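Local coordinates for protein Alpha/beta hydrolase (Novosphingobium aromaticivorans, PDB 3BWX) that is probably a hydrolase of the alpha/beta hydrolase fold and holds calcium ions in the crystal, at residues H19-E24 and R40-F45; V130-S135 and A247-R252; T154-A159 and W173-W178. The protein carries 1 engineered substitution. All blocks are in the same frame, centred on the assembly; numbering follows the deposited sequence.

Contact 1: residues H19-E24 and R40-F45; sequences HFRAYE and RNARDF
Residues 19-24, nearly all strand, meet the loop 40-45 mainly through Arg21, which touches both Ala42 and Arg43. Ahead of it in the strand, His19 is linked to the loop through Glu62. That carboxylate accepts from His19 ND1 and from Ala42 N, one oxygen for each. At Arg21 the side chain starts beside the backbone N, with CG anti to the carbonyl carbon (chi1 -64°), and then runs extended from CG to NE. This brings its middle along the Ala42 methyl, with Arg21 CD 3.9 Å from Ala42 CB. Its end passes Arg43, whose CG lies over one face of the Arg21 guanidinium, 3.8 Å from Arg21 NH2. The two guanidinium planes are 56° apart. The like charges do not touch, with Arg21 NH2 5.5 Å from Arg43 NE. Arg43 has its own partners in Asp197 and the Lys183 carbonyl, while Arg21 makes a cation-pi contact with Tyr5.

Further along, Tyr23 reaches the loop through one water. The water lies in the ring plane at the edge and is 2.8 Å from Tyr23 OH. It accepts from Arg21 NH1 at 2.8 Å and donates to Ala42 O at 2.7 Å. That carbonyl also receives Phe45 N at 2.9 Å, as part of the short 3-10 turn. The turn is opened by Asn41, whose OD1 accepts from Arg43 N at 2.8 Å in an Asx turn. A salt bridge from Arg40 NH1 to Asp44 OD2 ties Arg40 to the turn.

In this alpha/beta hydrolase fold, strand 17-23 lies between strands 6-11 and 58-61 of the mixed sheet. The loop joins strand 32-35 to helix 46-52. Its Ala42 rests on Cys60 of strand 58-61, and Arg43 packs against helix 175-185.

Contact 2: residues V130-S135 and A247-R252; sequences VGPEVS and AKMASR. With EDO (1,2-ethanediol), chain K.
The selenomethionine Met249 drives its methyl end into the backbone at Val130 and Gly131. Its CE comes within 3.4 Å of Val130 O and within 3.6 Å of Gly131 CA. Glycine suits this place, since a methyl group on Gly131 would point toward the helix and come too close to the selenium. The side chain of Met249 bends at its last torsion (chi3 88°), which turns CE toward these backbone atoms. Next to it, Pro132 and Met249 reach toward each other, tip to tip, with Pro132 CD 3.9 Å from Met249 SE. This is apolar packing between buried groups.

The contact joins two connections of the alpha/beta hydrolase fold. Residues 130-135 follow strand 122-128. Residues 247-252 lie at the end of helix 243-250, which leads into strand 255-260 at one edge of the sheet. Helix 219-225 packs on both, with Trp219 against Pro132 and Phe222 against Met249.

A polar link runs beside the apolar one. A water donates to Glu133 OE2 at 2.7 Å and accepts from Lys248 NZ at 2.9 Å. Glu133 OE2 also accepts from Trp219.

At the helix end, Lys248 O takes Ser251 OG at 2.6 Å, Ser251 N and Arg252 NH1. The arginine comes from above the carbonyl plane. Arg252 also pairs with Asp223, and its NH1 gives an almost straight bond (178°) to ethanediol O1. With an alanine in place of Arg252, Asp223 would probably lose this salt bridge and Lys248 O one of its donors. The ethanediol lies alongside the Lys248 chain and probably came from the crystallisation liquor.

Contact 3: residues T154-A159 and W173-W178; sequences TWMHAA and WDITQW. With EDO (1,2-ethanediol), chain H.
Asp174 OD1 is gripped by two donors from opposite faces of its carboxylate plane. Thr176 OG1 donates at 2.7 Å, on the syn side. Gln177 N donates at 3.1 Å, nearly in line with the C-O bond. In return, Asp174 N donates to Gln177 OE1 at 2.8 Å. The two residues thus form a capping box at the start of helix 175-185. Thr154 caps the partner helix in a simpler way, its OG1 accepting from His157 N at 3.0 Å.

Behind these caps the first turns of the two helices pack through apolar groups. Ile175 has CG1 anti to the backbone N (chi1 -168°), which sends CD1 out toward helix 155-166. CD1 lies 3.8 Å from SE of the selenomethionine Met156, and the two side chains cross at about a right angle. The small Ala159 lets the backbones come near, with its CA atom 5.6 Å from that of Trp178. Its CB meets Trp178 CB at 4.3 Å.

Both helices belong to the region inserted between sheet strands 122-128 and 230-235, where alpha/beta hydrolases commonly carry a cap.

The Trp178 ring turns from Ala159 toward Trp173, whose CE3 sits over the centre of one Trp178 face. Trp173 in turn has Gln177 CB and ethanediol O2 over a face, and Tyr170 stacks on it. The ethanediol is also hydrogen-bonded to Asp270.

Overall arrangement
Contact 1 comes first along the chain. It closes a short loop that carries strand 32-35, tying the second strand of the main sheet to the connection leading into helix 46-52. Contact 2 opens only after this and closes a much longer loop. It joins the connection after strand 122-128 to helix 243-250, near the far edge of the sheet. Contact 3 is nested inside that loop and pairs two successive helices, 155-166 and 175-185. Contacts 1 and 2 lie on opposite sides of the chain's centre, their centres 27 Å apart. Contacts 1 and 3 come nearer, about 6 Å between nearest atoms. Helix 175-185 links them, since it also packs on residues 40-45.

Contact 1: residues H19-E24 and R40-F45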
loop_
_atom_site.group_PDB
_atom_site.type_symbol
_atom_site.label_atom_id
_atom_site.label_comp_id
_atom_site.label_asym_id
_atom_site.label_seq_id
_atom_site.Cartn_x
_atom_site.Cartn_y
_atom_site.Cartn_z
ATOM N N HIS A 19 3.215 -10.766 -9.323
ATOM C CA HIS A 19 3.469 -11.593 -8.128
ATOM C C HIS A 19 2.631 -11.208 -6.917
ATOM O O HIS A 19 2.431 -10.039 -6.653
ATOM C CB HIS A 19 4.917 -11.469 -7.778
ATOM C CG HIS A 19 5.318 -12.160 -6.526
ATOM N ND1 HIS A 19 5.901 -11.478 -5.470
ATOM C CD2 HIS A 19 5.232 -13.459 -6.138
ATOM C CE1 HIS A 19 6.143 -12.339 -4.484
ATOM N NE2 HIS A 19 5.783 -13.549 -4.881
ATOM N N PHE A 20 2.127 -12.225 -6.211
ATOM C CA PHE A 20 1.507 -12.002 -4.900
ATOM C C PHE A 20 1.932 -13.065 -3.922
ATOM O O PHE A 20 2.145 -14.242 -4.316
ATOM C CB PHE A 20 -0.046 -11.876 -4.884
ATOM C CG PHE A 20 -0.819 -13.078 -5.343
ATOM C CD1 PHE A 20 -0.910 -13.429 -6.698
ATOM C CD2 PHE A 20 -1.523 -13.844 -4.428
ATOM C CE1 PHE A 20 -1.677 -14.530 -7.067
ATOM C CE2 PHE A 20 -2.308 -14.905 -4.841
ATOM C CZ PHE A 20 -2.353 -15.238 -6.121
ATOM N N ARG A 21 2.094 -12.645 -2.666
ATOM C CA ARG A 21 2.247 -13.600 -1.564
ATOM C C ARG A 21 0.888 -14.020 -1.121
ATOM O O ARG A 21 0.009 -13.162 -0.974
ATOM C CB ARG A 21 3.004 -13.049 -0.402
ATOM C CG ARG A 21 4.467 -12.690 -0.713
ATOM C CD ARG A 21 5.223 -12.168 0.538
ATOM N NE ARG A 21 6.669 -12.128 0.353
ATOM C CZ ARG A 21 7.515 -11.726 1.295
ATOM N NH1 ARG A 21 7.056 -11.300 2.429
ATOM N NH2 ARG A 21 8.824 -11.787 1.081
ATOM N N ALA A 22 0.684 -15.314 -0.932
ATOM C CA ALA A 22 -0.611 -15.825 -0.459
ATOM C C ALA A 22 -0.411 -16.513 0.881
ATOM O O ALA A 22 0.472 -17.384 1.037
ATOM C CB ALA A 22 -1.216 -16.814 -1.488
ATOM N N TYR A 23 -1.200 -16.111 1.859
ATOM C CA TYR A 23 -1.177 -16.702 3.187
ATOM C C TYR A 23 -2.465 -17.434 3.383
ATOM O O TYR A 23 -3.547 -16.906 3.214
ATOM C CB TYR A 23 -1.047 -15.636 4.268
ATOM C CG TYR A 23 0.216 -14.787 4.199
ATOM C CD1 TYR A 23 0.378 -13.816 3.201
ATOM C CD2 TYR A 23 1.251 -14.934 5.101
ATOM C CE1 TYR A 23 1.510 -13.019 3.144
ATOM C CE2 TYR A 23 2.369 -14.127 5.053
ATOM C CZ TYR A 23 2.521 -13.185 4.047
ATOM O OH TYR A 23 3.639 -12.398 4.041
ATOM N N GLU A 24 -2.358 -18.688 3.773
ATOM C CA GLU A 24 -3.513 -19.556 3.894
ATOM C C GLU A 24 -4.316 -19.186 5.139
ATOM O O GLU A 24 -3.774 -18.693 6.145
ATOM C CB GLU A 24 -3.075 -21.015 3.936
ATOM C CG GLU A 24 -4.233 -21.981 3.835
ATOM C CD GLU A 24 -5.021 -21.839 2.524
ATOM O OE1 GLU A 24 -5.939 -20.949 2.422
ATOM O OE2 GLU A 24 -4.693 -22.625 1.592
ATOM N N ARG A 40 6.212 0.574 -3.201
ATOM C CA ARG A 40 6.270 -0.451 -2.194
ATOM C C ARG A 40 5.841 -1.793 -2.760
ATOM O O ARG A 40 5.394 -1.899 -3.908
ATOM C CB ARG A 40 5.423 -0.067 -0.998
ATOM C CG ARG A 40 5.756 1.267 -0.359
ATOM C CD ARG A 40 7.188 1.265 0.184
ATOM N NE ARG A 40 7.554 2.511 0.819
ATOM C CZ ARG A 40 7.244 2.823 2.075
ATOM N NH1 ARG A 40 6.608 1.968 2.852
ATOM N NH2 ARG A 40 7.604 3.997 2.575
ATOM N N ASN A 41 6.063 -2.841 -1.978
ATOM C CA ASN A 41 5.889 -4.233 -2.383
ATOM C C ASN A 41 5.253 -5.065 -1.220
ATOM O O ASN A 41 4.844 -4.541 -0.152
ATOM C CB ASN A 41 7.228 -4.812 -2.891
ATOM C CG ASN A 41 8.268 -4.891 -1.788
ATOM O OD1 ASN A 41 8.123 -5.714 -0.878
ATOM N ND2 ASN A 41 9.270 -3.997 -1.814
ATOM N N ALA A 42 5.120 -6.366 -1.431
ATOM C CA ALA A 42 4.409 -7.218 -0.488
ATOM C C ALA A 42 5.060 -7.208 0.892
ATOM O O ALA A 42 4.397 -7.441 1.925
ATOM C CB ALA A 42 4.343 -8.650 -1.007
ATOM N N ARG A 43 6.359 -6.910 0.957
ATOM C CA ARG A 43 7.054 -6.909 2.256
ATOM C C ARG A 43 6.557 -5.861 3.239
ATOM O O ARG A 43 6.739 -6.004 4.431
ATOM C CB ARG A 43 8.584 -6.843 2.121
ATOM C CG ARG A 43 9.096 -7.975 1.304
ATOM C CD ARG A 43 10.615 -8.137 1.335
ATOM N NE ARG A 43 11.413 -6.988 0.913
ATOM C CZ ARG A 43 11.605 -6.589 -0.346
ATOM N NH1 ARG A 43 10.972 -7.149 -1.346
ATOM N NH2 ARG A 43 12.389 -5.548 -0.556
ATOM N N ASP A 44 5.874 -4.830 2.745
ATOM C CA ASP A 44 5.276 -3.831 3.667
ATOM C C ASP A 44 4.260 -4.473 4.572
ATOM O O ASP A 44 4.025 -3.978 5.690
ATOM C CB ASP A 44 4.645 -2.654 2.930
ATOM C CG ASP A 44 5.636 -1.501 2.678
ATOM O OD1 ASP A 44 6.865 -1.617 2.935
ATOM O OD2 ASP A 44 5.170 -0.454 2.236
ATOM N N PHE A 45 3.715 -5.613 4.132
ATOM C CA PHE A 45 2.726 -6.376 4.900
ATOM C C PHE A 45 3.252 -7.631 5.573
ATOM O O PHE A 45 2.485 -8.474 6.065
ATOM C CB PHE A 45 1.563 -6.714 3.957
ATOM C CG PHE A 45 0.893 -5.499 3.389
ATOM C CD1 PHE A 45 0.069 -4.692 4.194
ATOM C CD2 PHE A 45 1.129 -5.125 2.075
ATOM C CE1 PHE A 45 -0.525 -3.545 3.671
ATOM C CE2 PHE A 45 0.534 -3.968 1.577
ATOM C CZ PHE A 45 -0.272 -3.200 2.353
HETATM O O HOH W 1 4.602 -10.005 2.858
#

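Contact 2: residues V130-S135 and A247-R252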
loop_
_atom_site.group_PDB
_atom_site.type_symbol
_atom_site.label_atom_id
_atom_site.label_comp_id
_atom_site.label_asym_id
_atom_site.label_seq_id
_atom_site.Cartn_x
_atom_site.Cartn_y
_atom_site.Cartn_z
ATOM N N VAL A 130 -4.433 7.837 3.493
ATOM C CA VAL A 130 -4.766 8.411 2.224
ATOM C C VAL A 130 -6.260 8.711 2.237
ATOM O O VAL A 130 -7.043 8.020 2.883
ATOM C CB VAL A 130 -4.362 7.511 1.078
ATOM C CG1 VAL A 130 -5.097 6.179 1.119
ATOM C CG2 VAL A 130 -4.478 8.274 -0.234
ATOM N N GLY A 131 -6.628 9.759 1.515
ATOM C CA GLY A 131 -8.012 10.186 1.392
ATOM C C GLY A 131 -8.274 10.892 0.070
ATOM O O GLY A 131 -7.393 11.024 -0.744
ATOM N N PRO A 132 -9.531 11.327 -0.144
ATOM C CA PRO A 132 -9.912 11.961 -1.410
ATOM C C PRO A 132 -9.374 13.376 -1.587
ATOM O O PRO A 132 -9.653 13.992 -2.611
ATOM C CB PRO A 132 -11.432 11.979 -1.334
ATOM C CG PRO A 132 -11.738 12.048 0.166
ATOM C CD PRO A 132 -10.669 11.216 0.790
ATOM N N GLU A 133 -8.673 13.899 -0.591
ATOM C CA GLU A 133 -7.913 15.153 -0.705
ATOM C C GLU A 133 -6.511 14.800 -0.280
ATOM O O GLU A 133 -6.301 14.293 0.828
ATOM C CB GLU A 133 -8.467 16.250 0.214
ATOM C CG GLU A 133 -9.851 16.731 -0.192
ATOM C CD GLU A 133 -10.573 17.621 0.835
ATOM O OE1 GLU A 133 -10.335 17.525 2.075
ATOM O OE2 GLU A 133 -11.443 18.401 0.380
ATOM N N VAL A 134 -5.555 15.065 -1.166
ATOM C CA VAL A 134 -4.156 14.740 -0.941
ATOM C C VAL A 134 -3.362 16.047 -0.785
ATOM O O VAL A 134 -3.469 16.935 -1.632
ATOM C CB VAL A 134 -3.644 13.900 -2.104
ATOM C CG1 VAL A 134 -2.203 13.514 -1.891
ATOM C CG2 VAL A 134 -4.537 12.672 -2.257
ATOM N N SER A 135 -2.580 16.155 0.290
ATOM C CA SER A 135 -1.877 17.394 0.637
ATOM C C SER A 135 -0.737 17.562 -0.359
ATOM O O SER A 135 -0.055 16.587 -0.659
ATOM C CB SER A 135 -1.327 17.361 2.083
ATOM O OG SER A 135 -2.340 17.153 3.062
ATOM N N ALA A 247 -11.133 14.076 9.462
ATOM C CA ALA A 247 -12.365 14.309 10.253
ATOM C C ALA A 247 -13.599 14.370 9.332
ATOM O O ALA A 247 -14.639 13.833 9.682
ATOM C CB ALA A 247 -12.258 15.561 11.109
ATOM N N LYS A 248 -13.461 14.949 8.141
ATOM C CA LYS A 248 -14.538 14.881 7.139
ATOM C C LYS A 248 -14.871 13.447 6.716
ATOM O O LYS A 248 -16.024 13.080 6.644
ATOM C CB LYS A 248 -14.232 15.783 5.943
ATOM C CG LYS A 248 -14.355 17.259 6.240
ATOM C CD LYS A 248 -13.629 18.066 5.186
ATOM C CE LYS A 248 -13.964 19.563 5.300
ATOM N NZ LYS A 248 -13.344 20.320 4.177
HETATM N N MSE A 249 -13.844 12.634 6.462
HETATM C CA MSE A 249 -14.040 11.204 6.190
HETATM C C MSE A 249 -14.797 10.518 7.344
HETATM O O MSE A 249 -15.791 9.783 7.135
HETATM C CB MSE A 249 -12.673 10.531 5.918
HETATM C CG MSE A 249 -12.008 11.004 4.635
HETATM SE SE MSE A 249 -10.118 10.625 4.637
HETATM C CE MSE A 249 -10.140 8.833 3.896
ATOM N N ALA A 250 -14.345 10.756 8.583
ATOM C CA ALA A 250 -14.932 10.136 9.755
ATOM C C ALA A 250 -16.364 10.526 10.012
ATOM O O ALA A 250 -17.053 9.825 10.762
ATOM C CB ALA A 250 -14.087 10.437 10.982
ATOM N N SER A 251 -16.824 11.622 9.408
ATOM C CA SER A 251 -18.183 12.115 9.623
ATOM C C SER A 251 -19.225 11.246 8.924
ATOM O O SER A 251 -20.423 11.302 9.262
ATOM C CB SER A 251 -18.297 13.584 9.180
ATOM O OG SER A 251 -18.244 13.704 7.778
ATOM N N ARG A 252 -18.795 10.448 7.949
ATOM C CA ARG A 252 -19.672 9.486 7.310
ATOM C C ARG A 252 -20.030 8.355 8.284
ATOM O O ARG A 252 -19.180 7.841 9.023
ATOM C CB ARG A 252 -19.013 8.855 6.092
ATOM C CG ARG A 252 -19.036 9.670 4.820
ATOM C CD ARG A 252 -18.330 11.000 4.880
ATOM N NE ARG A 252 -18.364 11.598 3.550
ATOM C CZ ARG A 252 -18.151 12.879 3.275
ATOM N NH1 ARG A 252 -17.807 13.743 4.199
ATOM N NH2 ARG A 252 -18.303 13.295 2.039
HETATM C C1 EDO K . -16.273 16.545 2.433
HETATM O O1 EDO K . -17.307 16.530 3.431
HETATM C C2 EDO K . -16.774 16.921 1.041
HETATM O O2 EDO K . -17.845 16.044 0.674
HETATM O O HOH W 2 -13.698 19.578 1.371
#

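Contact 3: residues T154-A159 and W173-W178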
loop_
_atom_site.group_PDB
_atom_site.type_symbol
_atom_site.label_atom_id
_atom_site.label_comp_id
_atom_site.label_asym_id
_atom_site.label_seq_id
_atom_site.Cartn_x
_atom_site.Cartn_y
_atom_site.Cartn_z
ATOM N N THR A 154 26.159 -1.019 2.217
ATOM C CA THR A 154 25.734 -1.731 3.426
ATOM C C THR A 154 24.346 -1.359 3.870
ATOM O O THR A 154 23.852 -0.235 3.586
ATOM C CB THR A 154 26.707 -1.426 4.578
ATOM O OG1 THR A 154 26.507 -0.107 5.146
ATOM C CG2 THR A 154 28.131 -1.526 4.093
ATOM N N TRP A 155 23.715 -2.274 4.618
ATOM C CA TRP A 155 22.387 -2.019 5.168
ATOM C C TRP A 155 22.382 -0.859 6.175
ATOM O O TRP A 155 21.398 -0.113 6.284
ATOM C CB TRP A 155 21.818 -3.288 5.790
ATOM C CG TRP A 155 21.271 -4.210 4.738
ATOM C CD1 TRP A 155 21.813 -5.391 4.340
ATOM C CD2 TRP A 155 20.100 -4.010 3.920
ATOM N NE1 TRP A 155 21.066 -5.938 3.326
ATOM C CE2 TRP A 155 19.996 -5.119 3.069
ATOM C CE3 TRP A 155 19.154 -2.989 3.823
ATOM C CZ2 TRP A 155 18.986 -5.243 2.123
ATOM C CZ3 TRP A 155 18.133 -3.112 2.895
ATOM C CH2 TRP A 155 18.062 -4.243 2.051
HETATM N N MSE A 156 23.476 -0.717 6.909
HETATM C CA MSE A 156 23.535 0.345 7.889
HETATM C C MSE A 156 23.542 1.689 7.172
HETATM O O MSE A 156 22.865 2.609 7.602
HETATM C CB MSE A 156 24.769 0.232 8.728
HETATM C CG MSE A 156 24.807 1.245 9.828
HETATM SE SE MSE A 156 23.356 0.983 11.189
HETATM C CE MSE A 156 23.292 -0.795 11.076
ATOM N N HIS A 157 24.358 1.817 6.129
ATOM C CA HIS A 157 24.388 3.048 5.350
ATOM C C HIS A 157 23.009 3.333 4.750
ATOM O O HIS A 157 22.558 4.469 4.760
ATOM C CB HIS A 157 25.499 2.992 4.276
ATOM C CG HIS A 157 26.870 3.142 4.841
ATOM N ND1 HIS A 157 28.016 2.938 4.103
ATOM C CD2 HIS A 157 27.278 3.512 6.075
ATOM C CE1 HIS A 157 29.069 3.159 4.870
ATOM N NE2 HIS A 157 28.649 3.513 6.069
ATOM N N ALA A 158 22.352 2.328 4.208
ATOM C CA ALA A 158 20.991 2.500 3.695
ATOM C C ALA A 158 20.012 2.984 4.755
ATOM O O ALA A 158 19.238 3.898 4.540
ATOM C CB ALA A 158 20.473 1.227 3.029
ATOM N N ALA A 159 20.034 2.338 5.922
ATOM C CA ALA A 159 19.176 2.695 7.014
ATOM C C ALA A 159 19.385 4.139 7.431
ATOM O O ALA A 159 18.413 4.868 7.679
ATOM C CB ALA A 159 19.479 1.752 8.208
ATOM N N TRP A 173 11.606 6.023 16.257
ATOM C CA TRP A 173 12.197 4.738 15.901
ATOM C C TRP A 173 13.658 4.562 16.311
ATOM O O TRP A 173 14.466 5.502 16.244
ATOM C CB TRP A 173 12.130 4.495 14.417
ATOM C CG TRP A 173 10.767 4.108 13.886
ATOM C CD1 TRP A 173 9.560 4.126 14.531
ATOM C CD2 TRP A 173 10.498 3.706 12.539
ATOM N NE1 TRP A 173 8.551 3.772 13.651
ATOM C CE2 TRP A 173 9.101 3.481 12.433
ATOM C CE3 TRP A 173 11.300 3.523 11.420
ATOM C CZ2 TRP A 173 8.490 3.085 11.244
ATOM C CZ3 TRP A 173 10.689 3.102 10.218
ATOM C CH2 TRP A 173 9.279 2.893 10.162
ATOM N N ASP A 174 13.975 3.331 16.666
ATOM C CA ASP A 174 15.343 2.934 16.955
ATOM C C ASP A 174 15.936 2.265 15.686
ATOM O O ASP A 174 15.254 2.102 14.649
ATOM C CB ASP A 174 15.414 2.036 18.218
ATOM C CG ASP A 174 14.699 0.696 18.048
ATOM O OD1 ASP A 174 14.896 0.039 17.002
ATOM O OD2 ASP A 174 13.958 0.286 18.974
ATOM N N ILE A 175 17.213 1.889 15.757
ATOM C CA ILE A 175 17.930 1.420 14.567
ATOM C C ILE A 175 17.373 0.120 14.048
ATOM O O ILE A 175 17.407 -0.139 12.857
ATOM C CB ILE A 175 19.483 1.345 14.785
ATOM C CG1 ILE A 175 20.217 1.129 13.433
ATOM C CG2 ILE A 175 19.818 0.288 15.836
ATOM C CD1 ILE A 175 19.959 2.215 12.376
ATOM N N THR A 176 16.866 -0.714 14.954
ATOM C CA THR A 176 16.289 -1.978 14.529
ATOM C C THR A 176 15.017 -1.742 13.683
ATOM O O THR A 176 14.768 -2.455 12.725
ATOM C CB THR A 176 16.059 -2.988 15.680
ATOM O OG1 THR A 176 14.933 -2.615 16.499
ATOM C CG2 THR A 176 17.329 -3.130 16.547
ATOM N N GLN A 177 14.254 -0.717 14.059
ATOM C CA GLN A 177 13.080 -0.330 13.297
ATOM C C GLN A 177 13.486 0.225 11.918
ATOM O O GLN A 177 12.872 -0.130 10.899
ATOM C CB GLN A 177 12.188 0.636 14.065
ATOM C CG GLN A 177 11.609 0.029 15.327
ATOM C CD GLN A 177 10.910 1.054 16.158
ATOM O OE1 GLN A 177 11.571 1.863 16.852
ATOM N NE2 GLN A 177 9.554 1.076 16.070
ATOM N N TRP A 178 14.492 1.090 11.842
ATOM C CA TRP A 178 14.966 1.531 10.527
ATOM C C TRP A 178 15.477 0.409 9.606
ATOM O O TRP A 178 15.292 0.454 8.396
ATOM C CB TRP A 178 16.058 2.602 10.666
ATOM C CG TRP A 178 15.491 3.936 11.157
ATOM C CD1 TRP A 178 15.684 4.508 12.365
ATOM C CD2 TRP A 178 14.631 4.804 10.417
ATOM N NE1 TRP A 178 14.983 5.684 12.442
ATOM C CE2 TRP A 178 14.303 5.881 11.272
ATOM C CE3 TRP A 178 14.070 4.744 9.144
ATOM C CZ2 TRP A 178 13.465 6.932 10.872
ATOM C CZ3 TRP A 178 13.203 5.773 8.760
ATOM C CH2 TRP A 178 12.929 6.856 9.623
HETATM C C1 EDO H . 8.234 -1.286 10.924
HETATM O O1 EDO H . 7.803 -2.501 11.580
HETATM C C2 EDO H . 9.499 -0.711 11.570
HETATM O O2 EDO H . 9.159 -0.315 12.908
#